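Local coordinates for protein Niban 2 (Homo sapiens, PDB 7CTP) that may help suppress apoptosis and may promote melanoma cell invasion in vitro, as a PH-domain-bearing Niban-family protein found in the cytoplasm and at cell junctions, at residues E26-Y35 with A207-S218. Sequence-based numbering, arbitrary orientation.
Sequences EFLQFYEDQY and AFTDAIRMYRQS
Gln34 OE1 accepts from two donors, ND2 of Asn534 and a water whose oxygen lies 2.9 Å from OE1 and which also donates to Asp210 OD2, so helices 10-48 and 204-218, which precede and follow the PH domain strands in the chain, are bridged through solvent. What they form is a knobs-into-holes packing, the segments crossing at 132° with axes 8.4 Å apart, and it illustrates how small residues let large ones pack close. The CB of Ala211, 3.6 Å from Tyr31 CA, sits among Phe27, Phe30, Tyr31 and Gln34. In the other direction, Phe27 enters the hole bounded by Phe208, Ala211, Ile212 and Tyr215: with CG anti to the backbone N (chi1 169°), its ring reaches Ile212 CD1 through CE1 at 3.5 Å and lies obliquely against the Phe208 ring; helix 232-252 touches both rings. The Phe30 ring takes Tyr215 CA over one face, a CH-pi contact 4.0 Å from the centroid, while its CD1 meets Met214 CB and its CZ Ser218 CB. An alanine in place of Phe30 is likely to open a gap between Met214, Tyr215 and Ser218 and deprive Tyr215 CA of its aromatic partner. Beyond this ring, Glu26 CD comes within 3.6 Å of Tyr215 CE2, the carboxylate plane turned 58° from the ring; Glu26 OE2 forms a salt bridge with Lys219, Tyr215 OH is hydrogen-bonded to Glu243, and Ser218 OG donates to Tyr215 O, in the carbonyl plane, at 2.7 Å.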
loop_
_atom_site.group_PDB
_atom_site.type_symbol
_atom_site.label_atom_id
_atom_site.label_comp_id
_atom_site.label_asym_id
_atom_site.label_seq_id
_atom_site.Cartn_x
_atom_site.Cartn_y
_atom_site.Cartn_z
ATOM N N GLU A 26 -18.530 10.177 11.060
ATOM C CA GLU A 26 -18.820 8.757 11.227
ATOM C C GLU A 26 -17.542 7.929 11.205
ATOM O O GLU A 26 -17.359 7.037 12.046
ATOM C CB GLU A 26 -19.802 8.271 10.161
ATOM C CG GLU A 26 -20.394 6.896 10.506
ATOM C CD GLU A 26 -21.273 6.315 9.412
ATOM O OE1 GLU A 26 -21.510 5.083 9.443
ATOM O OE2 GLU A 26 -21.719 7.083 8.528
ATOM N N PHE A 27 -16.634 8.217 10.261
ATOM C CA PHE A 27 -15.359 7.506 10.246
ATOM C C PHE A 27 -14.603 7.686 11.558
ATOM O O PHE A 27 -14.019 6.734 12.090
ATOM C CB PHE A 27 -14.455 7.972 9.102
ATOM C CG PHE A 27 -13.048 7.437 9.251
ATOM C CD1 PHE A 27 -12.770 6.127 8.900
ATOM C CD2 PHE A 27 -12.049 8.194 9.858
ATOM C CE1 PHE A 27 -11.501 5.601 9.083
ATOM C CE2 PHE A 27 -10.777 7.673 10.051
ATOM C CZ PHE A 27 -10.505 6.374 9.668
ATOM N N LEU A 28 -14.530 8.920 12.051
ATOM C CA LEU A 28 -13.694 9.169 13.221
ATOM C C LEU A 28 -14.248 8.488 14.470
ATOM O O LEU A 28 -13.483 8.179 15.391
ATOM C CB LEU A 28 -13.543 10.678 13.427
ATOM C CG LEU A 28 -12.686 11.286 12.301
ATOM C CD1 LEU A 28 -12.801 12.828 12.287
ATOM C CD2 LEU A 28 -11.239 10.829 12.403
ATOM N N GLN A 29 -15.561 8.242 14.519
ATOM C CA GLN A 29 -16.120 7.430 15.603
ATOM C C GLN A 29 -15.602 5.999 15.534
ATOM O O GLN A 29 -15.212 5.423 16.556
ATOM C CB GLN A 29 -17.649 7.451 15.560
ATOM C CG GLN A 29 -18.261 8.824 15.789
ATOM C CD GLN A 29 -19.774 8.832 15.619
ATOM O OE1 GLN A 29 -20.310 8.339 14.619
ATOM N NE2 GLN A 29 -20.472 9.393 16.597
ATOM N N PHE A 30 -15.567 5.411 14.333
ATOM C CA PHE A 30 -14.929 4.101 14.177
ATOM C C PHE A 30 -13.459 4.148 14.580
ATOM O O PHE A 30 -12.945 3.213 15.209
ATOM C CB PHE A 30 -15.048 3.609 12.729
ATOM C CG PHE A 30 -16.408 3.077 12.369
ATOM C CD1 PHE A 30 -16.806 1.814 12.782
ATOM C CD2 PHE A 30 -17.275 3.828 11.588
ATOM C CE1 PHE A 30 -18.064 1.319 12.436
ATOM C CE2 PHE A 30 -18.535 3.335 11.240
ATOM C CZ PHE A 30 -18.923 2.082 11.668
ATOM N N TYR A 31 -12.762 5.227 14.216
ATOM C CA TYR A 31 -11.333 5.327 14.497
ATOM C C TYR A 31 -11.065 5.412 16.002
ATOM O O TYR A 31 -10.212 4.685 16.532
ATOM C CB TYR A 31 -10.749 6.538 13.767
ATOM C CG TYR A 31 -9.293 6.756 14.040
ATOM C CD1 TYR A 31 -8.335 5.945 13.456
ATOM C CD2 TYR A 31 -8.870 7.758 14.905
ATOM C CE1 TYR A 31 -6.994 6.130 13.709
ATOM C CE2 TYR A 31 -7.537 7.944 15.169
ATOM C CZ TYR A 31 -6.605 7.133 14.572
ATOM O OH TYR A 31 -5.275 7.314 14.825
ATOM N N GLU A 32 -11.782 6.293 16.708
ATOM C CA GLU A 32 -11.584 6.402 18.151
ATOM C C GLU A 32 -11.930 5.094 18.852
ATOM O O GLU A 32 -11.244 4.699 19.804
ATOM C CB GLU A 32 -12.405 7.561 18.724
ATOM C CG GLU A 32 -11.867 8.938 18.326
ATOM C CD GLU A 32 -12.488 10.083 19.123
ATOM O OE1 GLU A 32 -12.458 10.033 20.376
ATOM O OE2 GLU A 32 -12.980 11.042 18.489
ATOM N N ASP A 33 -12.965 4.396 18.381
ATOM C CA ASP A 33 -13.286 3.086 18.946
ATOM C C ASP A 33 -12.159 2.091 18.696
ATOM O O ASP A 33 -11.772 1.338 19.600
ATOM C CB ASP A 33 -14.599 2.560 18.366
ATOM C CG ASP A 33 -15.825 3.175 19.015
ATOM O OD1 ASP A 33 -15.686 3.859 20.053
ATOM O OD2 ASP A 33 -16.935 2.979 18.476
ATOM N N GLN A 34 -11.604 2.086 17.477
ATOM C CA GLN A 34 -10.553 1.127 17.138
ATOM C C GLN A 34 -9.253 1.417 17.878
ATOM O O GLN A 34 -8.470 0.498 18.115
ATOM C CB GLN A 34 -10.269 1.130 15.631
ATOM C CG GLN A 34 -11.280 0.384 14.758
ATOM C CD GLN A 34 -11.551 -1.048 15.219
ATOM O OE1 GLN A 34 -10.631 -1.850 15.363
ATOM N NE2 GLN A 34 -12.823 -1.360 15.460
ATOM N N TYR A 35 -8.992 2.682 18.221
ATOM C CA TYR A 35 -7.657 3.056 18.675
ATOM C C TYR A 35 -7.256 2.277 19.922
ATOM O O TYR A 35 -6.153 1.719 19.993
ATOM C CB TYR A 35 -7.578 4.555 18.944
ATOM C CG TYR A 35 -6.146 5.037 19.014
ATOM C CD1 TYR A 35 -5.456 5.395 17.865
ATOM C CD2 TYR A 35 -5.469 5.082 20.229
ATOM C CE1 TYR A 35 -4.138 5.821 17.923
ATOM C CE2 TYR A 35 -4.155 5.493 20.295
ATOM C CZ TYR A 35 -3.499 5.869 19.143
ATOM O OH TYR A 35 -2.188 6.286 19.213
ATOM N N ALA A 207 -5.045 0.757 13.766
ATOM C CA ALA A 207 -6.284 1.431 14.143
ATOM C C ALA A 207 -6.907 2.101 12.928
ATOM O O ALA A 207 -8.118 2.017 12.706
ATOM C CB ALA A 207 -6.032 2.449 15.251
ATOM N N PHE A 208 -6.077 2.753 12.113
ATOM C CA PHE A 208 -6.611 3.448 10.949
ATOM C C PHE A 208 -7.166 2.467 9.924
ATOM O O PHE A 208 -8.295 2.627 9.440
ATOM C CB PHE A 208 -5.539 4.336 10.325
ATOM C CG PHE A 208 -6.036 5.114 9.149
ATOM C CD1 PHE A 208 -6.724 6.304 9.327
ATOM C CD2 PHE A 208 -5.855 4.631 7.867
ATOM C CE1 PHE A 208 -7.201 7.016 8.227
ATOM C CE2 PHE A 208 -6.340 5.331 6.774
ATOM C CZ PHE A 208 -7.009 6.522 6.956
ATOM N N THR A 209 -6.388 1.446 9.563
ATOM C CA THR A 209 -6.847 0.586 8.476
ATOM C C THR A 209 -8.029 -0.278 8.909
ATOM O O THR A 209 -8.927 -0.551 8.105
ATOM C CB THR A 209 -5.693 -0.261 7.948
ATOM O OG1 THR A 209 -5.160 -1.047 9.014
ATOM C CG2 THR A 209 -4.600 0.636 7.421
ATOM N N ASP A 210 -8.060 -0.705 10.178
ATOM C CA ASP A 210 -9.237 -1.405 10.681
ATOM C C ASP A 210 -10.451 -0.487 10.724
ATOM O O ASP A 210 -11.565 -0.917 10.415
ATOM C CB ASP A 210 -8.970 -1.996 12.069
ATOM C CG ASP A 210 -8.077 -3.228 12.024
ATOM O OD1 ASP A 210 -8.111 -3.962 11.013
ATOM O OD2 ASP A 210 -7.333 -3.454 13.005
ATOM N N ALA A 211 -10.269 0.782 11.102
ATOM C CA ALA A 211 -11.408 1.693 11.114
ATOM C C ALA A 211 -11.949 1.908 9.707
ATOM O O ALA A 211 -13.166 2.028 9.514
ATOM C CB ALA A 211 -11.025 3.033 11.746
ATOM N N ILE A 212 -11.052 1.990 8.716
ATOM C CA ILE A 212 -11.487 2.141 7.329
ATOM C C ILE A 212 -12.336 0.950 6.930
ATOM O O ILE A 212 -13.402 1.095 6.320
ATOM C CB ILE A 212 -10.273 2.297 6.395
ATOM C CG1 ILE A 212 -9.662 3.700 6.526
ATOM C CG2 ILE A 212 -10.681 2.013 4.939
ATOM C CD1 ILE A 212 -10.464 4.796 5.795
ATOM N N ARG A 213 -11.867 -0.254 7.272
ATOM C CA ARG A 213 -12.590 -1.460 6.890
ATOM C C ARG A 213 -13.947 -1.523 7.580
ATOM O O ARG A 213 -14.955 -1.864 6.948
ATOM C CB ARG A 213 -11.760 -2.701 7.215
ATOM C CG ARG A 213 -12.457 -4.010 6.831
ATOM C CD ARG A 213 -11.587 -5.227 7.129
ATOM N NE ARG A 213 -11.015 -5.184 8.475
ATOM C CZ ARG A 213 -11.677 -5.465 9.594
ATOM N NH1 ARG A 213 -12.955 -5.814 9.549
ATOM N NH2 ARG A 213 -11.051 -5.398 10.762
ATOM N N MET A 214 -13.999 -1.172 8.875
ATOM C CA MET A 214 -15.267 -1.230 9.601
ATOM C C MET A 214 -16.260 -0.204 9.091
ATOM O O MET A 214 -17.466 -0.477 9.044
ATOM C CB MET A 214 -15.065 -1.032 11.109
ATOM C CG MET A 214 -14.037 -1.910 11.777
ATOM S SD MET A 214 -14.519 -3.637 11.871
ATOM C CE MET A 214 -16.293 -3.558 11.715
ATOM N N TYR A 215 -15.783 0.995 8.751
ATOM C CA TYR A 215 -16.662 1.982 8.138
ATOM C C TYR A 215 -17.229 1.460 6.822
ATOM O O TYR A 215 -18.440 1.537 6.580
ATOM C CB TYR A 215 -15.927 3.308 7.918
ATOM C CG TYR A 215 -16.793 4.342 7.214
ATOM C CD1 TYR A 215 -16.898 4.367 5.826
ATOM C CD2 TYR A 215 -17.542 5.258 7.938
ATOM C CE1 TYR A 215 -17.704 5.275 5.182
ATOM C CE2 TYR A 215 -18.355 6.186 7.288
ATOM C CZ TYR A 215 -18.435 6.179 5.917
ATOM O OH TYR A 215 -19.244 7.095 5.263
ATOM N N ARG A 216 -16.363 0.926 5.955
ATOM C CA ARG A 216 -16.831 0.411 4.673
ATOM C C ARG A 216 -17.809 -0.746 4.867
ATOM O O ARG A 216 -18.830 -0.821 4.174
ATOM C CB ARG A 216 -15.633 0.016 3.802
ATOM C CG ARG A 216 -14.884 1.254 3.271
ATOM C CD ARG A 216 -13.809 0.969 2.224
ATOM N NE ARG A 216 -14.332 0.891 0.853
ATOM C CZ ARG A 216 -14.407 -0.248 0.176
ATOM N NH1 ARG A 216 -14.879 -0.272 -1.061
ATOM N NH2 ARG A 216 -13.987 -1.369 0.747
ATOM N N GLN A 217 -17.542 -1.624 5.840
ATOM C CA GLN A 217 -18.475 -2.708 6.143
ATOM C C GLN A 217 -19.836 -2.170 6.568
ATOM O O GLN A 217 -20.869 -2.774 6.267
ATOM C CB GLN A 217 -17.891 -3.611 7.231
ATOM C CG GLN A 217 -16.882 -4.611 6.714
ATOM C CD GLN A 217 -16.233 -5.428 7.811
ATOM O OE1 GLN A 217 -15.149 -5.972 7.619
ATOM N NE2 GLN A 217 -16.879 -5.502 8.973
ATOM N N SER A 218 -19.861 -1.038 7.274
ATOM C CA SER A 218 -21.127 -0.451 7.704
ATOM C C SER A 218 -21.919 0.109 6.531
ATOM O O SER A 218 -23.130 0.330 6.658
ATOM C CB SER A 218 -20.869 0.630 8.752
ATOM O OG SER A 218 -20.606 1.882 8.138
HETATM O O HOH W 1 -7.792 -2.034 15.748
#